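Local coordinates for protein type C neurotoxin (Clostridium botulinum, PDB 3PME) that probably binds nerve-cell membranes through gangliosides and phosphatidylethanolamine, as the receptor-binding domain of a botulinum C/D mosaic neurotoxin, at residues Ser132-Trp140 / Lys224-Lys232; Tyr354-Phe362 / Leu396-Phe405. All coordinates share one frame; numbering follows the deposited sequence.

Interaction 1: Ser132-Trp140 / Lys224-Lys232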
# COMPACT_ATOMS: atom_id res chain seq x y z
N SER A 132 11.96 8.38 -2.98
CA SER A 132 12.31 8.01 -1.61
C SER A 132 11.47 6.83 -1.12
O SER A 132 10.30 6.70 -1.47
CB SER A 132 12.12 9.19 -0.67
OG SER A 132 12.38 8.81 0.67
N HIS A 133 12.07 5.99 -0.29
CA HIS A 133 11.33 4.87 0.28
C HIS A 133 10.36 5.38 1.34
O HIS A 133 9.53 4.62 1.86
CB HIS A 133 12.30 3.81 0.81
CG HIS A 133 13.27 3.31 -0.22
ND1 HIS A 133 14.52 2.84 0.09
CD2 HIS A 133 13.16 3.23 -1.57
CE1 HIS A 133 15.14 2.48 -1.02
NE2 HIS A 133 14.34 2.70 -2.04
N THR A 134 10.45 6.67 1.64
CA THR A 134 9.52 7.33 2.55
C THR A 134 8.32 7.88 1.77
O THR A 134 7.31 8.27 2.36
CB THR A 134 10.20 8.49 3.32
OG1 THR A 134 10.48 9.57 2.42
CG2 THR A 134 11.50 8.02 3.95
N GLY A 135 8.45 7.92 0.45
CA GLY A 135 7.38 8.39 -0.41
C GLY A 135 6.40 7.29 -0.81
O GLY A 135 6.39 6.21 -0.22
N TYR A 136 5.61 7.57 -1.84
CA TYR A 136 4.53 6.67 -2.26
C TYR A 136 4.76 6.03 -3.62
O TYR A 136 3.81 5.53 -4.23
CB TYR A 136 3.19 7.42 -2.31
CG TYR A 136 2.81 8.16 -1.05
CD1 TYR A 136 2.02 7.57 -0.08
CD2 TYR A 136 3.23 9.47 -0.85
CE1 TYR A 136 1.66 8.26 1.08
CE2 TYR A 136 2.87 10.17 0.29
CZ TYR A 136 2.09 9.56 1.25
OH TYR A 136 1.75 10.27 2.38
N THR A 137 5.99 6.04 -4.13
CA THR A 137 6.25 5.40 -5.41
C THR A 137 5.83 3.93 -5.37
O THR A 137 6.29 3.17 -4.51
CB THR A 137 7.73 5.51 -5.81
OG1 THR A 137 8.10 6.90 -5.92
CG2 THR A 137 7.95 4.84 -7.16
N ASN A 138 4.96 3.54 -6.31
CA ASN A 138 4.39 2.19 -6.41
C ASN A 138 3.63 1.70 -5.18
O ASN A 138 3.47 0.49 -4.99
CB ASN A 138 5.46 1.15 -6.81
CG ASN A 138 4.84 -0.11 -7.36
OD1 ASN A 138 3.91 -0.05 -8.17
ND2 ASN A 138 5.37 -1.27 -6.94
N LYS A 139 3.17 2.63 -4.35
CA LYS A 139 2.37 2.28 -3.19
C LYS A 139 0.95 2.77 -3.40
O LYS A 139 0.75 3.85 -3.95
CB LYS A 139 2.94 2.92 -1.91
CG LYS A 139 4.33 2.45 -1.57
CD LYS A 139 4.82 3.05 -0.28
CE LYS A 139 6.26 2.61 -0.01
NZ LYS A 139 6.88 3.43 1.05
N TRP A 140 -0.03 1.97 -3.01
CA TRP A 140 -1.41 2.45 -3.05
C TRP A 140 -1.57 3.63 -2.10
O TRP A 140 -1.22 3.52 -0.93
CB TRP A 140 -2.36 1.37 -2.56
CG TRP A 140 -2.55 0.20 -3.49
CD1 TRP A 140 -1.97 -1.04 -3.40
CD2 TRP A 140 -3.41 0.15 -4.62
NE1 TRP A 140 -2.42 -1.85 -4.41
CE2 TRP A 140 -3.32 -1.15 -5.17
CE3 TRP A 140 -4.28 1.07 -5.22
CZ2 TRP A 140 -4.04 -1.54 -6.30
CZ3 TRP A 140 -5.00 0.68 -6.34
CH2 TRP A 140 -4.87 -0.61 -6.87
N LYS A 224 -1.11 -5.77 5.12
CA LYS A 224 -0.63 -5.33 3.81
C LYS A 224 0.85 -5.59 3.59
O LYS A 224 1.64 -5.64 4.53
CB LYS A 224 -0.87 -3.82 3.65
CG LYS A 224 -2.29 -3.40 3.92
CD LYS A 224 -3.30 -4.16 3.07
CE LYS A 224 -4.67 -3.47 3.14
NZ LYS A 224 -5.14 -3.33 4.56
N ASP A 225 1.23 -5.76 2.32
CA ASP A 225 2.65 -5.75 1.98
C ASP A 225 3.15 -4.31 1.87
O ASP A 225 2.40 -3.35 2.11
CB ASP A 225 2.97 -6.61 0.73
CG ASP A 225 2.46 -6.01 -0.58
OD1 ASP A 225 2.09 -4.82 -0.64
OD2 ASP A 225 2.44 -6.75 -1.59
N TYR A 226 4.43 -4.16 1.53
CA TYR A 226 5.11 -2.88 1.48
C TYR A 226 4.40 -1.89 0.57
O TYR A 226 4.40 -0.68 0.83
CB TYR A 226 6.53 -3.13 0.98
CG TYR A 226 7.42 -1.92 0.87
CD1 TYR A 226 8.04 -1.39 1.99
CD2 TYR A 226 7.64 -1.32 -0.36
CE1 TYR A 226 8.85 -0.27 1.89
CE2 TYR A 226 8.47 -0.22 -0.47
CZ TYR A 226 9.06 0.30 0.66
OH TYR A 226 9.87 1.41 0.55
N TRP A 227 3.79 -2.39 -0.49
CA TRP A 227 3.15 -1.55 -1.51
C TRP A 227 1.70 -1.22 -1.17
O TRP A 227 1.05 -0.48 -1.91
CB TRP A 227 3.16 -2.29 -2.85
CG TRP A 227 4.48 -2.90 -3.15
CD1 TRP A 227 4.79 -4.24 -3.15
CD2 TRP A 227 5.69 -2.21 -3.48
NE1 TRP A 227 6.12 -4.41 -3.46
CE2 TRP A 227 6.69 -3.19 -3.67
CE3 TRP A 227 6.02 -0.86 -3.62
CZ2 TRP A 227 8.00 -2.85 -4.01
CZ3 TRP A 227 7.32 -0.52 -3.96
CH2 TRP A 227 8.30 -1.52 -4.15
N GLY A 228 1.18 -1.81 -0.10
CA GLY A 228 -0.24 -1.68 0.21
C GLY A 228 -1.17 -2.73 -0.39
O GLY A 228 -2.39 -2.62 -0.30
N ASN A 229 -0.59 -3.76 -1.02
CA ASN A 229 -1.36 -4.90 -1.51
C ASN A 229 -1.69 -5.82 -0.33
O ASN A 229 -0.99 -5.82 0.68
CB ASN A 229 -0.54 -5.74 -2.49
CG ASN A 229 0.06 -4.94 -3.63
OD1 ASN A 229 -0.60 -4.10 -4.24
ND2 ASN A 229 1.33 -5.23 -3.94
N PRO A 230 -2.74 -6.66 -0.47
CA PRO A 230 -2.96 -7.67 0.58
C PRO A 230 -1.76 -8.60 0.73
O PRO A 230 -1.21 -9.06 -0.28
CB PRO A 230 -4.17 -8.44 0.05
CG PRO A 230 -4.92 -7.39 -0.77
CD PRO A 230 -3.82 -6.65 -1.47
N LEU A 231 -1.38 -8.85 1.97
CA LEU A 231 -0.34 -9.82 2.30
C LEU A 231 -0.95 -11.20 2.13
O LEU A 231 -2.12 -11.41 2.45
CB LEU A 231 0.13 -9.60 3.74
CG LEU A 231 1.50 -10.21 4.08
CD1 LEU A 231 2.62 -9.36 3.47
CD2 LEU A 231 1.66 -10.30 5.58
N LYS A 232 -0.17 -12.14 1.59
CA LYS A 232 -0.69 -13.48 1.30
C LYS A 232 0.22 -14.56 1.85
O LYS A 232 1.44 -14.41 1.88
CB LYS A 232 -0.82 -13.69 -0.20
CG LYS A 232 -1.82 -12.76 -0.89
CD LYS A 232 -1.73 -12.86 -2.42
CE LYS A 232 -0.41 -12.27 -2.93
NZ LYS A 232 -0.36 -12.21 -4.43
O HOH W 1 5.22 1.04 2.84
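Asn138 points ND2 at one face of the Trp227 indole, near its rim, 3.4 Å from CE3, with the amide plane turned 55° from the ring. Its CG stands anti to the backbone N (chi1 -161°), carrying the amide to where Asp409 accepts from ND2 and Lys76 donates to OD1. On the opposite face the CD2 edge of Tyr226 touches near the rim, and NE1 of the indole donates to the carbonyl of Ser407. Lys139 passes as an extended chain, CE over the Tyr226 ring, 4.0 Å from its centroid. A long aliphatic stem with a charged tip suits the place: NZ donates to His133 O and, almost in line with its C=O, to Gly135 O.

Trp140 N donates to Trp227 O at 2.9 Å, and NE1 of Trp140 to Asn229 OD1, also at 2.9 Å, close to the ring plane. Asp225 holds Asn229 twice, ND2 on the syn lone pair of OD2 and the backbone N on OD1; Trp227 N reaches OD1 from the other face of the carboxylate, an Asx turn. Gly228 ends the type I turn at a positive phi (89°), which glycine takes easily, and having no side chain it leaves room for Trp140. The contact joins the loop leading into strand 141-148 of the concanavalin-like part to the loop between helix 207-218 and strand 238-241, with strands 68-77 and 403-406 packed around it.

Interaction 2: Tyr354-Phe362 / Leu396-Phe405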
# COMPACT_ATOMS: atom_id res chain seq x y z
N TYR A 354 1.18 0.61 6.19
CA TYR A 354 1.47 -0.71 5.62
C TYR A 354 2.58 -1.40 6.42
O TYR A 354 3.51 -1.98 5.85
CB TYR A 354 1.84 -0.58 4.14
CG TYR A 354 0.75 0.08 3.30
CD1 TYR A 354 -0.59 -0.08 3.61
CD2 TYR A 354 1.09 0.86 2.20
CE1 TYR A 354 -1.59 0.52 2.84
CE2 TYR A 354 0.10 1.46 1.42
CZ TYR A 354 -1.24 1.28 1.74
OH TYR A 354 -2.22 1.88 0.96
N CYS A 355 2.45 -1.31 7.74
CA CYS A 355 3.35 -1.95 8.70
C CYS A 355 2.50 -2.89 9.53
O CYS A 355 1.28 -2.71 9.62
CB CYS A 355 3.93 -0.90 9.66
SG CYS A 355 5.07 0.28 8.93
N SER A 356 3.13 -3.87 10.15
CA SER A 356 2.44 -4.71 11.12
C SER A 356 3.34 -5.00 12.32
O SER A 356 4.56 -4.78 12.28
CB SER A 356 1.96 -6.02 10.47
OG SER A 356 3.02 -6.65 9.77
N GLN A 357 2.72 -5.46 13.40
CA GLN A 357 3.46 -5.97 14.56
C GLN A 357 3.30 -7.48 14.67
O GLN A 357 2.29 -8.04 14.25
CB GLN A 357 3.02 -5.25 15.83
CG GLN A 357 3.42 -3.77 15.82
CD GLN A 357 2.77 -2.94 16.91
OE1 GLN A 357 1.57 -3.07 17.19
NE2 GLN A 357 3.56 -2.06 17.52
N ILE A 358 4.30 -8.13 15.23
CA ILE A 358 4.33 -9.59 15.27
C ILE A 358 4.57 -9.99 16.72
O ILE A 358 5.46 -9.45 17.38
CB ILE A 358 5.45 -10.14 14.38
CG1 ILE A 358 5.22 -9.73 12.92
CG2 ILE A 358 5.51 -11.66 14.49
CD1 ILE A 358 6.46 -9.86 12.06
N PHE A 359 3.75 -10.92 17.20
CA PHE A 359 3.75 -11.31 18.60
C PHE A 359 3.88 -12.80 18.73
O PHE A 359 3.58 -13.54 17.81
CB PHE A 359 2.44 -10.88 19.27
CG PHE A 359 2.18 -9.40 19.19
CD1 PHE A 359 2.69 -8.55 20.15
CD2 PHE A 359 1.46 -8.87 18.13
CE1 PHE A 359 2.46 -7.18 20.08
CE2 PHE A 359 1.24 -7.50 18.05
CZ PHE A 359 1.74 -6.66 19.02
N SER A 360 4.32 -13.23 19.90
CA SER A 360 4.30 -14.64 20.26
C SER A 360 3.72 -14.78 21.65
O SER A 360 3.96 -13.94 22.52
CB SER A 360 5.71 -15.22 20.23
OG SER A 360 5.75 -16.48 20.88
N SER A 361 2.95 -15.85 21.87
CA SER A 361 2.45 -16.12 23.21
C SER A 361 2.95 -17.47 23.71
O SER A 361 2.35 -18.08 24.60
CB SER A 361 0.92 -16.05 23.24
OG SER A 361 0.36 -16.83 22.21
N PHE A 362 4.07 -17.93 23.15
CA PHE A 362 4.68 -19.16 23.64
C PHE A 362 5.43 -18.89 24.94
O PHE A 362 6.42 -18.15 24.96
CB PHE A 362 5.61 -19.80 22.61
CG PHE A 362 6.01 -21.21 22.95
CD1 PHE A 362 5.13 -22.26 22.75
CD2 PHE A 362 7.26 -21.48 23.49
CE1 PHE A 362 5.49 -23.56 23.08
CE2 PHE A 362 7.63 -22.78 23.81
CZ PHE A 362 6.74 -23.82 23.61
N LEU A 396 5.08 -0.24 21.95
CA LEU A 396 3.99 -0.41 21.00
C LEU A 396 3.87 0.70 19.96
O LEU A 396 3.24 0.51 18.92
CB LEU A 396 2.65 -0.60 21.74
CG LEU A 396 2.45 -2.00 22.34
CD1 LEU A 396 1.19 -2.03 23.20
CD2 LEU A 396 2.37 -3.04 21.23
N LEU A 397 4.45 1.87 20.24
CA LEU A 397 4.47 2.95 19.28
C LEU A 397 5.86 3.17 18.68
O LEU A 397 6.07 4.11 17.92
CB LEU A 397 3.98 4.25 19.93
CG LEU A 397 2.54 4.25 20.43
CD1 LEU A 397 2.29 5.46 21.33
CD2 LEU A 397 1.58 4.24 19.26
N SER A 398 6.80 2.29 19.03
CA SER A 398 8.17 2.40 18.54
C SER A 398 8.28 1.84 17.13
O SER A 398 7.80 0.74 16.88
CB SER A 398 9.12 1.60 19.45
OG SER A 398 10.42 1.53 18.89
N THR A 399 8.93 2.56 16.23
CA THR A 399 9.08 2.06 14.86
C THR A 399 9.95 0.80 14.84
O THR A 399 9.88 0.02 13.90
CB THR A 399 9.63 3.11 13.87
OG1 THR A 399 10.90 3.59 14.33
CG2 THR A 399 8.65 4.26 13.73
N SER A 400 10.76 0.60 15.88
CA SER A 400 11.53 -0.64 15.99
C SER A 400 10.65 -1.89 16.05
O SER A 400 11.14 -3.00 15.84
CB SER A 400 12.49 -0.59 17.18
OG SER A 400 11.79 -0.76 18.41
N SER A 401 9.36 -1.71 16.37
CA SER A 401 8.41 -2.83 16.41
C SER A 401 7.60 -3.01 15.13
O SER A 401 6.75 -3.90 15.05
CB SER A 401 7.43 -2.67 17.58
OG SER A 401 6.48 -1.66 17.26
N PHE A 402 7.84 -2.14 14.15
CA PHE A 402 7.07 -2.17 12.91
C PHE A 402 7.79 -3.00 11.85
O PHE A 402 8.97 -2.78 11.59
CB PHE A 402 6.85 -0.76 12.36
CG PHE A 402 6.04 0.15 13.27
CD1 PHE A 402 5.44 -0.32 14.43
CD2 PHE A 402 5.88 1.49 12.93
CE1 PHE A 402 4.71 0.54 15.25
CE2 PHE A 402 5.14 2.35 13.74
CZ PHE A 402 4.56 1.88 14.89
N TRP A 403 7.06 -3.93 11.24
CA TRP A 403 7.61 -4.79 10.18
C TRP A 403 6.90 -4.60 8.86
O TRP A 403 5.68 -4.38 8.82
CB TRP A 403 7.53 -6.26 10.60
CG TRP A 403 8.25 -6.50 11.88
CD1 TRP A 403 7.75 -6.38 13.14
CD2 TRP A 403 9.64 -6.82 12.03
NE1 TRP A 403 8.73 -6.63 14.07
CE2 TRP A 403 9.90 -6.91 13.42
CE3 TRP A 403 10.68 -7.05 11.13
CZ2 TRP A 403 11.16 -7.21 13.92
CZ3 TRP A 403 11.94 -7.37 11.64
CH2 TRP A 403 12.17 -7.43 13.02
N LYS A 404 7.66 -4.70 7.77
CA LYS A 404 7.09 -4.61 6.43
C LYS A 404 7.56 -5.80 5.61
O LYS A 404 8.57 -6.44 5.95
CB LYS A 404 7.47 -3.30 5.74
CG LYS A 404 6.91 -2.06 6.41
CD LYS A 404 7.29 -0.83 5.58
CE LYS A 404 6.54 0.40 6.03
NZ LYS A 404 6.76 1.53 5.09
N PHE A 405 6.82 -6.09 4.56
CA PHE A 405 7.05 -7.28 3.75
C PHE A 405 7.09 -6.88 2.29
O PHE A 405 6.06 -6.50 1.70
CB PHE A 405 5.96 -8.31 4.02
CG PHE A 405 5.96 -8.82 5.43
CD1 PHE A 405 6.74 -9.90 5.79
CD2 PHE A 405 5.20 -8.20 6.42
CE1 PHE A 405 6.76 -10.37 7.10
CE2 PHE A 405 5.22 -8.65 7.73
CZ PHE A 405 6.00 -9.75 8.06
O HOH W 2 4.28 -4.59 4.80
O HOH W 3 6.28 -6.30 16.21
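Ser356 and Trp403 form a single antiparallel hydrogen-bonded bridge, Ser356 N to Trp403 O at 2.9 Å and Trp403 N to Ser356 O at 2.8 Å, while the short strand axes run 108° apart. Gln357 is long enough to span the widening gap: its NE2 donates to Leu396 O at 2.9 Å, from above the carbonyl plane, and to Ser401 OG at 3.0 Å, nearly straight and in the amide plane. Both N-H groups are thus used, and the same nitrogen sits at the edge of the Phe402 ring. Ser401 OG in turn donates to Ser398 O, which also accepts from Ser401 N, at the 3-10 segment 399-401.

This part of the chain belongs to the C-terminal receptor-binding region, a beta-trefoil, and here strand 356-360 of its large sheet meets strand 403-406, which pairs with strand 238-241. Ile358 sets CD1 over the five-membered ring of Trp403, 4.1 Å from its centroid, and against the edge of Phe405; Met239 joins this apolar cluster. With CG1 anti to the carbonyl carbon (chi1 -61°), the branched residue sends its longer arm to the indole. Trp403 NE1 turns to Leu368 O. At the other end Cys355 SG packs on the aliphatic part of Lys404, 3.3 Å from CE, and obliquely beside the Phe402 ring, where a small, weakly polar thiol fits; a water links Tyr354 O to Phe405 N.

How the interactions relate
The centres of interactions 1 and 2 lie about 16 Å apart, and the two meet directly. Tyr354, at the start of 354-362, reaches back so that its OH stands 2.7 Å from Trp140 O, a probable hydrogen bond, while its CE2 packs 3.4 Å from Gly228 CA. A second link is Tyr226 N, 2.9 Å from Phe405 O, probably another hydrogen bond, which ties 224-232 to the end of 396-405. Interaction 1 therefore joins the concanavalin-like and trefoil parts, whereas interaction 2 lies wholly within the trefoil, about 17 Å from the chain's centre, and both of its segments are bonded to that junction.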